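Long-range contact in prephenate dehydratase:Amino acid-binding ACT (Brucella abortus, PDB 6VH5), which binds phenylalanine in pockets of its ACT domain and probably catalyses the conversion of prephenate to phenylpyruvate in phenylalanine biosynthesis: residues T150-A154 / A167-A173. Residues are numbered along the deposited sequence; the frame is centred on the assembly and turned at random.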
loop_
_atom_site.group_PDB
_atom_site.type_symbol
_atom_site.label_atom_id
_atom_site.label_comp_id
_atom_site.label_asym_id
_atom_site.label_seq_id
_atom_site.Cartn_x
_atom_site.Cartn_y
_atom_site.Cartn_z
ATOM N N THR A 150 -17.078 0.353 -3.499
ATOM C CA THR A 150 -17.588 1.014 -4.695
ATOM C C THR A 150 -18.683 0.188 -5.371
ATOM O O THR A 150 -19.784 0.687 -5.626
ATOM C CB THR A 150 -16.434 1.298 -5.649
ATOM O OG1 THR A 150 -15.653 2.381 -5.122
ATOM C CG2 THR A 150 -16.960 1.695 -6.989
ATOM N N ALA A 151 -18.400 -1.080 -5.673
ATOM C CA ALA A 151 -19.434 -1.953 -6.226
ATOM C C ALA A 151 -20.620 -2.080 -5.278
ATOM O O ALA A 151 -21.763 -2.231 -5.730
ATOM C CB ALA A 151 -18.850 -3.337 -6.526
ATOM N N GLY A 152 -20.369 -2.022 -3.965
ATOM C CA GLY A 152 -21.459 -2.040 -3.009
ATOM C C GLY A 152 -22.394 -0.857 -3.159
ATOM O O GLY A 152 -23.604 -0.994 -2.979
ATOM N N ALA A 153 -21.855 0.304 -3.527
ATOM C CA ALA A 153 -22.690 1.478 -3.749
ATOM C C ALA A 153 -23.683 1.237 -4.875
ATOM O O ALA A 153 -24.847 1.645 -4.782
ATOM C CB ALA A 153 -21.813 2.693 -4.054
ATOM N N ALA A 154 -23.249 0.561 -5.943
ATOM C CA ALA A 154 -24.193 0.189 -6.992
ATOM C C ALA A 154 -25.237 -0.792 -6.468
ATOM O O ALA A 154 -26.434 -0.642 -6.747
ATOM C CB ALA A 154 -23.453 -0.399 -8.191
ATOM N N ALA A 167 -24.755 6.319 -7.977
ATOM C CA ALA A 167 -23.519 5.657 -7.571
ATOM C C ALA A 167 -22.402 5.935 -8.573
ATOM O O ALA A 167 -22.654 6.146 -9.762
ATOM C CB ALA A 167 -23.703 4.134 -7.417
ATOM N N LEU A 168 -21.164 5.918 -8.073
ATOM C CA LEU A 168 -19.953 5.946 -8.891
ATOM C C LEU A 168 -19.286 4.587 -8.744
ATOM O O LEU A 168 -18.795 4.253 -7.660
ATOM C CB LEU A 168 -19.009 7.055 -8.440
ATOM C CG LEU A 168 -19.493 8.488 -8.520
ATOM C CD1 LEU A 168 -18.547 9.390 -7.757
ATOM C CD2 LEU A 168 -19.564 8.887 -9.975
ATOM N N ALA A 169 -19.240 3.826 -9.831
ATOM C CA ALA A 169 -18.843 2.427 -9.764
ATOM C C ALA A 169 -18.265 2.015 -11.107
ATOM O O ALA A 169 -18.449 2.712 -12.115
ATOM C CB ALA A 169 -20.037 1.538 -9.382
ATOM N N PRO A 170 -17.560 0.878 -11.161
ATOM C CA PRO A 170 -17.052 0.382 -12.445
ATOM C C PRO A 170 -18.190 -0.012 -13.371
ATOM O O PRO A 170 -19.284 -0.371 -12.933
ATOM C CB PRO A 170 -16.217 -0.847 -12.052
ATOM C CG PRO A 170 -15.848 -0.620 -10.615
ATOM C CD PRO A 170 -17.075 0.059 -10.038
ATOM N N ARG A 171 -17.895 0.023 -14.674
ATOM C CA ARG A 171 -18.912 -0.260 -15.682
ATOM C C ARG A 171 -19.580 -1.613 -15.445
ATOM O O ARG A 171 -20.787 -1.762 -15.672
ATOM C CB ARG A 171 -18.291 -0.205 -17.079
ATOM C CG ARG A 171 -19.213 -0.702 -18.187
ATOM C CD ARG A 171 -18.577 -0.579 -19.560
ATOM N NE ARG A 171 -17.988 0.742 -19.752
ATOM C CZ ARG A 171 -18.653 1.811 -20.184
ATOM N NH1 ARG A 171 -18.019 2.967 -20.321
ATOM N NH2 ARG A 171 -19.951 1.731 -20.461
ATOM N N LEU A 172 -18.812 -2.605 -14.971
ATOM C CA LEU A 172 -19.351 -3.945 -14.739
ATOM C C LEU A 172 -20.502 -3.935 -13.740
ATOM O O LEU A 172 -21.497 -4.646 -13.925
ATOM C CB LEU A 172 -18.242 -4.890 -14.261
ATOM C CG LEU A 172 -18.718 -6.260 -13.763
ATOM C CD1 LEU A 172 -19.353 -7.071 -14.885
ATOM C CD2 LEU A 172 -17.548 -7.024 -13.154
ATOM N N ALA A 173 -20.392 -3.131 -12.682
ATOM C CA ALA A 173 -21.440 -3.127 -11.669
ATOM C C ALA A 173 -22.767 -2.645 -12.238
ATOM O O ALA A 173 -23.828 -3.082 -11.776
ATOM C CB ALA A 173 -21.026 -2.261 -10.478
#
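Thr-150 meets the strand 167-169 through its methyl group. CG2 is anti to the backbone N (chi1 of the hydroxyl branch -73°), which lays the methyl over the backbone where the strand ends. Thr-150 CG2 is 3.2 Å from Leu-168 O and also touches Ala-169 CA. Thr-150 CG2 lies 3.5 Å from Pro-170 CD. The hydroxyl branch, beside the backbone N, makes none of these contacts. Leu-168 O accepts a hydrogen bond from Ser-125 OG of the adjacent strand 122-125.

Ala-153, three residues further along the helix, brings its CB to 4.1 Å from Ala-167 CB, methyl against methyl. Its carbonyl oxygen also lies beside that methyl, with Ala-153 O 3.8 Å from Ala-167 CB. Ala-154 comes next and touches both parts of the second segment. Ala-154 CB is 4.1 Å from Ala-169 CB on the strand. On helix 171-176, Ala-173 CB lies 3.8 Å from Ala-154 CB. Met-110 of strand 108-111 also touches Ala-154, Ala-167 and Ala-169.

The axes of 150-154 and 167-169 come within 6.9 Å, and their directions differ by 136°. Methyl-sized side chains allow this close approach. Strand 143-146, helix 150-160 and strand 165-169 form a beta-alpha-beta crossover, and this contact packs the start of the helix on the end of its second strand. Both lie in the prephenate dehydratase region, whose fold is of the type 2 periplasmic-binding-protein kind. Pro-170 lies about 10 Å, side chain to side chain, from Thr-194, a residue predicted to be essential for activity.

No hydrogen bond or ion pair joins the two segments. Methyls meet methyls, backbone and carbonyl oxygens, so the contact depends on close fit between small, mostly buried groups and not on directional bonds.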